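PDB 7MIE: PlzA, which binds the bacterial second messenger cyclic di-GMP through its PilZ-type domain and probably acts as a receptor in signalling by the Lyme disease spirochaete. Local coordinates for residues E171-I185 against P272-N284. Sequence-based numbering, arbitrary orientation.
With C2E (9,9'-[(2R,3R,3aS,5S,7aR,9R,10R,10aS,12S,14aR)-3,5,10,12-tetrahydroxy-5,12-dioxidooctahydro-2H,7H-difuro[3,2-d:3',2'-j][1,3,7,9,2,8]tetraoxadiphosphacyclododecine-2,9-diyl]bis(2-amino-1,9-dihydro-6H-purin-6-one)), chain C.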
loop_
_atom_site.group_PDB
_atom_site.type_symbol
_atom_site.label_atom_id
_atom_site.label_comp_id
_atom_site.label_asym_id
_atom_site.label_seq_id
_atom_site.Cartn_x
_atom_site.Cartn_y
_atom_site.Cartn_z
ATOM N N GLU A 171 -6.087 -3.758 8.303
ATOM C CA GLU A 171 -6.662 -5.080 8.485
ATOM C C GLU A 171 -5.604 -6.139 8.146
ATOM O O GLU A 171 -4.640 -5.943 7.397
ATOM C CB GLU A 171 -7.965 -5.212 7.677
ATOM C CG GLU A 171 -7.798 -5.065 6.162
ATOM C CD GLU A 171 -7.939 -3.654 5.613
ATOM O OE1 GLU A 171 -8.734 -3.476 4.709
ATOM O OE2 GLU A 171 -7.233 -2.729 6.113
ATOM N N ARG A 172 -5.806 -7.282 8.771
ATOM C CA ARG A 172 -5.032 -8.467 8.474
ATOM C C ARG A 172 -5.917 -9.378 7.642
ATOM O O ARG A 172 -7.142 -9.442 7.850
ATOM C CB ARG A 172 -4.569 -9.102 9.789
ATOM C CG ARG A 172 -3.606 -8.187 10.538
ATOM C CD ARG A 172 -3.265 -8.765 11.893
ATOM N NE ARG A 172 -2.354 -7.788 12.497
ATOM C CZ ARG A 172 -1.785 -7.932 13.696
ATOM N NH1 ARG A 172 -1.993 -9.033 14.392
ATOM N NH2 ARG A 172 -0.997 -6.973 14.160
ATOM N N ILE A 173 -5.300 -10.047 6.672
ATOM C CA ILE A 173 -6.024 -10.942 5.779
ATOM C C ILE A 173 -6.021 -12.342 6.380
ATOM O O ILE A 173 -4.969 -12.964 6.465
ATOM C CB ILE A 173 -5.350 -10.951 4.391
ATOM C CG1 ILE A 173 -5.263 -9.543 3.790
ATOM C CG2 ILE A 173 -6.098 -11.929 3.459
ATOM C CD1 ILE A 173 -4.268 -9.428 2.588
ATOM N N ILE A 174 -7.201 -12.865 6.768
ATOM C CA ILE A 174 -7.273 -14.219 7.304
ATOM C C ILE A 174 -7.254 -15.193 6.143
ATOM O O ILE A 174 -8.007 -15.006 5.189
ATOM C CB ILE A 174 -8.563 -14.423 8.150
ATOM C CG1 ILE A 174 -8.543 -13.523 9.388
ATOM C CG2 ILE A 174 -8.718 -15.894 8.538
ATOM C CD1 ILE A 174 -9.832 -13.527 10.194
ATOM N N ILE A 175 -6.405 -16.223 6.236
ATOM C CA ILE A 175 -6.224 -17.172 5.144
ATOM C C ILE A 175 -7.355 -18.191 5.195
ATOM O O ILE A 175 -7.502 -18.871 6.193
ATOM C CB ILE A 175 -4.864 -17.871 5.290
ATOM C CG1 ILE A 175 -3.752 -16.816 5.161
ATOM C CG2 ILE A 175 -4.701 -18.999 4.273
ATOM C CD1 ILE A 175 -3.743 -16.021 3.847
ATOM N N ASP A 176 -8.144 -18.245 4.130
ATOM C CA ASP A 176 -9.251 -19.189 4.042
ATOM C C ASP A 176 -9.523 -19.412 2.560
ATOM O O ASP A 176 -8.797 -18.890 1.727
ATOM C CB ASP A 176 -10.470 -18.700 4.839
ATOM C CG ASP A 176 -11.143 -17.449 4.293
ATOM O OD1 ASP A 176 -10.877 -17.078 3.138
ATOM O OD2 ASP A 176 -11.929 -16.836 5.040
ATOM N N LYS A 177 -10.538 -20.237 2.240
ATOM C CA LYS A 177 -10.864 -20.549 0.857
ATOM C C LYS A 177 -11.061 -19.289 0.018
ATOM O O LYS A 177 -10.570 -19.232 -1.100
ATOM C CB LYS A 177 -12.141 -21.396 0.794
ATOM C CG LYS A 177 -13.289 -20.856 1.636
ATOM C CD LYS A 177 -14.572 -20.677 0.857
ATOM C CE LYS A 177 -15.788 -20.638 1.757
ATOM N NZ LYS A 177 -16.864 -19.793 1.185
ATOM N N ASP A 178 -11.721 -18.256 0.561
ATOM C CA ASP A 178 -11.980 -17.057 -0.221
ATOM C C ASP A 178 -10.692 -16.246 -0.427
ATOM O O ASP A 178 -10.415 -15.769 -1.519
ATOM C CB ASP A 178 -13.028 -16.181 0.453
ATOM C CG ASP A 178 -14.422 -16.800 0.493
ATOM O OD1 ASP A 178 -14.810 -17.415 -0.516
ATOM O OD2 ASP A 178 -15.117 -16.637 1.531
ATOM N N SER A 179 -9.942 -16.010 0.651
ATOM C CA SER A 179 -8.784 -15.145 0.472
ATOM C C SER A 179 -7.674 -15.817 -0.342
ATOM O O SER A 179 -6.960 -15.138 -1.086
ATOM C CB SER A 179 -8.281 -14.619 1.794
ATOM O OG SER A 179 -7.877 -15.717 2.593
ATOM N N ILE A 180 -7.516 -17.143 -0.215
ATOM C CA ILE A 180 -6.512 -17.824 -1.038
ATOM C C ILE A 180 -6.869 -17.718 -2.515
ATOM O O ILE A 180 -5.988 -17.661 -3.358
ATOM C CB ILE A 180 -6.232 -19.289 -0.640
ATOM C CG1 ILE A 180 -5.422 -19.379 0.646
ATOM C CG2 ILE A 180 -5.467 -19.999 -1.768
ATOM C CD1 ILE A 180 -3.941 -19.041 0.430
ATOM N N ARG A 181 -8.160 -17.630 -2.845
ATOM C CA ARG A 181 -8.503 -17.490 -4.243
ATOM C C ARG A 181 -8.089 -16.118 -4.767
ATOM O O ARG A 181 -7.648 -16.011 -5.914
ATOM C CB ARG A 181 -9.974 -17.854 -4.508
ATOM C CG ARG A 181 -10.234 -19.347 -4.386
ATOM C CD ARG A 181 -11.604 -19.754 -4.904
ATOM N NE ARG A 181 -12.590 -19.400 -3.909
ATOM C CZ ARG A 181 -13.537 -20.220 -3.462
ATOM N NH1 ARG A 181 -13.617 -21.459 -3.914
ATOM N NH2 ARG A 181 -14.379 -19.797 -2.541
ATOM N N LYS A 182 -8.208 -15.082 -3.922
ATOM C CA LYS A 182 -7.970 -13.714 -4.357
ATOM C C LYS A 182 -6.466 -13.423 -4.365
ATOM O O LYS A 182 -5.956 -12.825 -5.308
ATOM C CB LYS A 182 -8.703 -12.741 -3.423
ATOM C CG LYS A 182 -8.603 -11.256 -3.789
ATOM C CD LYS A 182 -9.084 -10.913 -5.208
ATOM C CE LYS A 182 -9.393 -9.441 -5.379
ATOM N NZ LYS A 182 -8.129 -8.669 -5.534
ATOM N N LEU A 183 -5.764 -13.865 -3.314
ATOM C CA LEU A 183 -4.317 -13.675 -3.217
ATOM C C LEU A 183 -3.602 -14.432 -4.330
ATOM O O LEU A 183 -4.033 -15.514 -4.719
ATOM C CB LEU A 183 -3.862 -14.278 -1.900
ATOM C CG LEU A 183 -4.021 -13.382 -0.683
ATOM C CD1 LEU A 183 -3.836 -14.246 0.554
ATOM C CD2 LEU A 183 -3.016 -12.214 -0.717
ATOM N N LYS A 184 -2.492 -13.877 -4.811
ATOM C CA LYS A 184 -1.770 -14.526 -5.901
ATOM C C LYS A 184 -0.734 -15.475 -5.312
ATOM O O LYS A 184 0.407 -15.503 -5.779
ATOM C CB LYS A 184 -1.076 -13.503 -6.806
ATOM C CG LYS A 184 -1.960 -12.449 -7.457
ATOM C CD LYS A 184 -2.879 -12.976 -8.550
ATOM C CE LYS A 184 -4.121 -12.132 -8.752
ATOM N NZ LYS A 184 -5.307 -12.976 -9.049
ATOM N N ILE A 185 -1.120 -16.206 -4.257
ATOM C CA ILE A 185 -0.359 -17.342 -3.751
ATOM C C ILE A 185 -1.247 -18.575 -3.868
ATOM O O ILE A 185 -2.452 -18.444 -3.927
ATOM C CB ILE A 185 0.131 -17.153 -2.297
ATOM C CG1 ILE A 185 -1.016 -17.176 -1.287
ATOM C CG2 ILE A 185 0.985 -15.893 -2.156
ATOM C CD1 ILE A 185 -0.541 -17.301 0.152
ATOM N N PRO A 272 10.355 -7.114 0.804
ATOM C CA PRO A 272 10.418 -7.165 -0.668
ATOM C C PRO A 272 9.205 -6.474 -1.306
ATOM O O PRO A 272 8.058 -6.671 -0.878
ATOM C CB PRO A 272 10.515 -8.651 -1.002
ATOM C CG PRO A 272 10.927 -9.322 0.303
ATOM C CD PRO A 272 10.406 -8.439 1.431
ATOM N N LEU A 273 9.466 -5.657 -2.334
ATOM C CA LEU A 273 8.415 -4.978 -3.078
ATOM C C LEU A 273 7.393 -5.989 -3.605
ATOM O O LEU A 273 6.198 -5.694 -3.612
ATOM C CB LEU A 273 9.035 -4.206 -4.253
ATOM C CG LEU A 273 8.034 -3.310 -4.988
ATOM C CD1 LEU A 273 7.254 -2.450 -4.002
ATOM C CD2 LEU A 273 8.724 -2.434 -6.034
ATOM N N GLU A 274 7.840 -7.184 -4.011
ATOM C CA GLU A 274 6.928 -8.205 -4.524
ATOM C C GLU A 274 5.906 -8.642 -3.461
ATOM O O GLU A 274 4.743 -8.925 -3.786
ATOM C CB GLU A 274 7.681 -9.448 -5.016
ATOM C CG GLU A 274 8.862 -9.130 -5.917
ATOM C CD GLU A 274 10.077 -8.816 -5.052
ATOM O OE1 GLU A 274 10.402 -7.619 -4.907
ATOM O OE2 GLU A 274 10.629 -9.765 -4.444
ATOM N N TYR A 275 6.343 -8.704 -2.193
ATOM C CA TYR A 275 5.402 -9.040 -1.125
ATOM C C TYR A 275 4.405 -7.890 -0.946
ATOM O O TYR A 275 3.200 -8.111 -0.818
ATOM C CB TYR A 275 6.126 -9.279 0.206
ATOM C CG TYR A 275 5.136 -9.547 1.324
ATOM C CD1 TYR A 275 4.504 -10.781 1.415
ATOM C CD2 TYR A 275 4.735 -8.557 2.217
ATOM C CE1 TYR A 275 3.555 -11.059 2.395
ATOM C CE2 TYR A 275 3.810 -8.820 3.222
ATOM C CZ TYR A 275 3.186 -10.061 3.294
ATOM O OH TYR A 275 2.265 -10.385 4.253
ATOM N N THR A 276 4.928 -6.667 -0.812
ATOM C CA THR A 276 4.073 -5.515 -0.603
ATOM C C THR A 276 3.005 -5.439 -1.699
ATOM O O THR A 276 1.815 -5.190 -1.436
ATOM C CB THR A 276 4.901 -4.227 -0.573
ATOM O OG1 THR A 276 5.809 -4.393 0.525
ATOM C CG2 THR A 276 3.993 -3.044 -0.292
ATOM N N MET A 277 3.433 -5.667 -2.953
ATOM C CA MET A 277 2.476 -5.597 -4.062
ATOM C C MET A 277 1.484 -6.781 -4.060
ATOM O O MET A 277 0.337 -6.630 -4.481
ATOM C CB MET A 277 3.209 -5.555 -5.413
ATOM C CG MET A 277 3.928 -4.251 -5.721
ATOM S SD MET A 277 2.906 -2.784 -5.557
ATOM C CE MET A 277 4.038 -1.433 -5.927
ATOM N N LEU A 278 1.877 -7.954 -3.547
ATOM C CA LEU A 278 0.937 -9.066 -3.380
ATOM C C LEU A 278 -0.200 -8.662 -2.425
ATOM O O LEU A 278 -1.372 -8.978 -2.664
ATOM C CB LEU A 278 1.707 -10.279 -2.830
ATOM C CG LEU A 278 0.902 -11.437 -2.235
ATOM C CD1 LEU A 278 0.352 -12.290 -3.370
ATOM C CD2 LEU A 278 1.803 -12.323 -1.375
ATOM N N ILE A 279 0.154 -8.006 -1.318
ATOM C CA ILE A 279 -0.867 -7.552 -0.371
ATOM C C ILE A 279 -1.713 -6.433 -0.981
ATOM O O ILE A 279 -2.953 -6.461 -0.903
ATOM C CB ILE A 279 -0.228 -7.119 0.965
ATOM C CG1 ILE A 279 0.588 -8.277 1.567
ATOM C CG2 ILE A 279 -1.313 -6.627 1.950
ATOM C CD1 ILE A 279 -0.236 -9.535 1.881
ATOM N N HIS A 280 -1.059 -5.468 -1.621
ATOM C CA HIS A 280 -1.810 -4.411 -2.285
ATOM C C HIS A 280 -2.803 -4.992 -3.306
ATOM O O HIS A 280 -3.960 -4.572 -3.319
ATOM C CB HIS A 280 -0.815 -3.442 -2.948
ATOM C CG HIS A 280 -1.536 -2.271 -3.540
ATOM N ND1 HIS A 280 -1.964 -2.278 -4.866
ATOM C CD2 HIS A 280 -1.880 -1.077 -3.018
ATOM C CE1 HIS A 280 -2.535 -1.114 -5.131
ATOM N NE2 HIS A 280 -2.512 -0.380 -4.026
ATOM N N ASP A 281 -2.356 -5.971 -4.112
ATOM C CA ASP A 281 -3.203 -6.594 -5.133
ATOM C C ASP A 281 -4.452 -7.200 -4.493
ATOM O O ASP A 281 -5.547 -7.147 -5.064
ATOM C CB ASP A 281 -2.410 -7.652 -5.915
ATOM C CG ASP A 281 -3.299 -8.450 -6.854
ATOM O OD1 ASP A 281 -3.681 -7.877 -7.916
ATOM O OD2 ASP A 281 -3.644 -9.616 -6.500
ATOM N N TYR A 282 -4.305 -7.810 -3.305
ATOM C CA TYR A 282 -5.432 -8.445 -2.658
ATOM C C TYR A 282 -6.562 -7.434 -2.423
ATOM O O TYR A 282 -7.743 -7.740 -2.605
ATOM C CB TYR A 282 -4.996 -9.072 -1.327
ATOM C CG TYR A 282 -6.184 -9.569 -0.541
ATOM C CD1 TYR A 282 -6.704 -10.837 -0.782
ATOM C CD2 TYR A 282 -6.780 -8.794 0.444
ATOM C CE1 TYR A 282 -7.802 -11.296 -0.078
ATOM C CE2 TYR A 282 -7.907 -9.222 1.128
ATOM C CZ TYR A 282 -8.408 -10.484 0.870
ATOM O OH TYR A 282 -9.476 -10.914 1.616
ATOM N N PHE A 283 -6.201 -6.207 -2.037
ATOM C CA PHE A 283 -7.169 -5.147 -1.737
ATOM C C PHE A 283 -7.743 -4.502 -3.008
ATOM O O PHE A 283 -8.775 -3.839 -2.927
ATOM C CB PHE A 283 -6.567 -4.115 -0.773
ATOM C CG PHE A 283 -6.271 -4.677 0.596
ATOM C CD1 PHE A 283 -7.286 -5.163 1.406
ATOM C CD2 PHE A 283 -4.980 -4.716 1.098
ATOM C CE1 PHE A 283 -7.022 -5.717 2.651
ATOM C CE2 PHE A 283 -4.717 -5.239 2.358
ATOM C CZ PHE A 283 -5.725 -5.770 3.126
ATOM N N ASN A 284 -7.117 -4.771 -4.159
ATOM C CA ASN A 284 -7.442 -4.212 -5.466
ATOM C C ASN A 284 -7.788 -5.295 -6.507
ATOM O O ASN A 284 -7.338 -5.218 -7.648
ATOM C CB ASN A 284 -6.261 -3.387 -5.977
ATOM C CG ASN A 284 -6.162 -2.138 -5.145
ATOM O OD1 ASN A 284 -6.975 -1.217 -5.308
ATOM N ND2 ASN A 284 -5.265 -2.155 -4.174
ATOM O OXT ASN A 284 -8.495 -6.271 -6.317
HETATM P P1 C2E C . 4.499 -4.762 17.089
HETATM O O2P C2E C . 4.119 -5.792 18.063
HETATM O O1P C2E C . 5.923 -4.279 16.979
HETATM O "O5'" C2E C . 4.228 -5.459 15.666
HETATM C "C5'" C2E C . 4.649 -4.759 14.483
HETATM C "C4'" C2E C . 3.908 -5.309 13.286
HETATM O "O4'" C2E C . 4.154 -6.728 13.175
HETATM C "C3'" C2E C . 2.381 -5.213 13.354
HETATM O "O3'" C2E C . 2.020 -3.906 12.921
HETATM C "C2'" C2E C . 2.033 -6.210 12.215
HETATM O "O2'" C2E C . 2.323 -5.621 10.963
HETATM C "C1'" C2E C . 3.087 -7.307 12.443
HETATM N N9 C2E C . 2.554 -8.430 13.198
HETATM C C8 C2E C . 2.807 -8.821 14.494
HETATM N N7 C2E C . 2.146 -9.889 14.848
HETATM C C5 C2E C . 1.380 -10.195 13.719
HETATM C C6 C2E C . 0.439 -11.227 13.503
HETATM O O6 C2E C . 0.042 -12.061 14.331
HETATM N N1 C2E C . -0.109 -11.154 12.209
HETATM C C2 C2E C . 0.228 -10.218 11.251
HETATM N N2 C2E C . -0.398 -10.277 10.056
HETATM N N3 C2E C . 1.107 -9.243 11.451
HETATM C C4 C2E C . 1.636 -9.304 12.705
HETATM P P11 C2E C . 0.532 -3.381 13.289
HETATM O O21 C2E C . 0.415 -2.102 12.533
HETATM O O11 C2E C . -0.423 -4.493 12.945
HETATM O O5A C2E C . 0.594 -3.244 14.896
HETATM C C5A C2E C . 1.311 -2.083 15.386
HETATM C C4A C2E C . 1.537 -2.252 16.862
HETATM O O4A C2E C . 0.267 -2.270 17.555
HETATM C C3A C2E C . 2.198 -3.576 17.246
HETATM O O3A C2E C . 3.600 -3.425 17.031
HETATM C C2A C2E C . 1.758 -3.698 18.702
HETATM O O2A C2E C . 2.514 -2.860 19.566
HETATM C C1A C2E C . 0.308 -3.213 18.588
HETATM N N91 C2E C . -0.667 -4.268 18.378
HETATM C C81 C2E C . -1.352 -4.564 17.218
HETATM N N71 C2E C . -2.155 -5.586 17.374
HETATM C C51 C2E C . -2.005 -5.975 18.708
HETATM C C61 C2E C . -2.628 -7.015 19.457
HETATM O O61 C2E C . -3.491 -7.835 19.119
HETATM N N11 C2E C . -2.177 -7.034 20.774
HETATM C C21 C2E C . -1.213 -6.212 21.301
HETATM N N21 C2E C . -0.916 -6.413 22.597
HETATM N N31 C2E C . -0.657 -5.205 20.626
HETATM C C41 C2E C . -1.087 -5.164 19.326
HETATM O O HOH W 1 -2.637 -10.839 -4.370
#
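Ile173 lies over one face of the Tyr282 ring, with CG2 4.0 Å from the ring centroid in a CH-pi contact 19° off the normal, while CD1 presses on CD2 of the same ring at 3.4 Å. With its CG anti to the backbone N (chi1 172°), Tyr282 reaches away from its helix, and Lys182 CG, Leu183 CG and Ser179 CB meet the ring obliquely. Beside it, Phe283 takes Ile173 CG1 on CZ and Glu171 CG on CE1 and CZ; the Glu171 carboxylate is hydrogen-bonded to Ser45 OG and the backbone N of Glu47.

Lys182 also grips the end of the chain. Bent at chi2 and chi4, it brings NZ to 2.5 Å from Asn284 OXT in a salt bridge and donates to Tyr282 O at 3.1 Å, from above the carbonyl plane. Further along, Leu278 CD2 packs on Ile185 CG2 at 3.7 Å, and a water accepts from Lys184 N and donates to Leu278 O and Asp281 OD2.

Arg172 leaves the backbone away from helix 273-283; its guanidinium stacks on a cyclic di-GMP guanine, and NH2 of Arg172 donates to phosphate oxygen O11 at 2.8 Å. The C-terminal helix 273-283 packs against strand 173-174 and helix 177-182; Tyr275 and Ile279 touch strand 198-207, which pairs with strand 173-174, and Thr276, Met277, His280 and Asn284 touch strand 65-74 of the second antiparallel sheet, placing the helix between the two sheets.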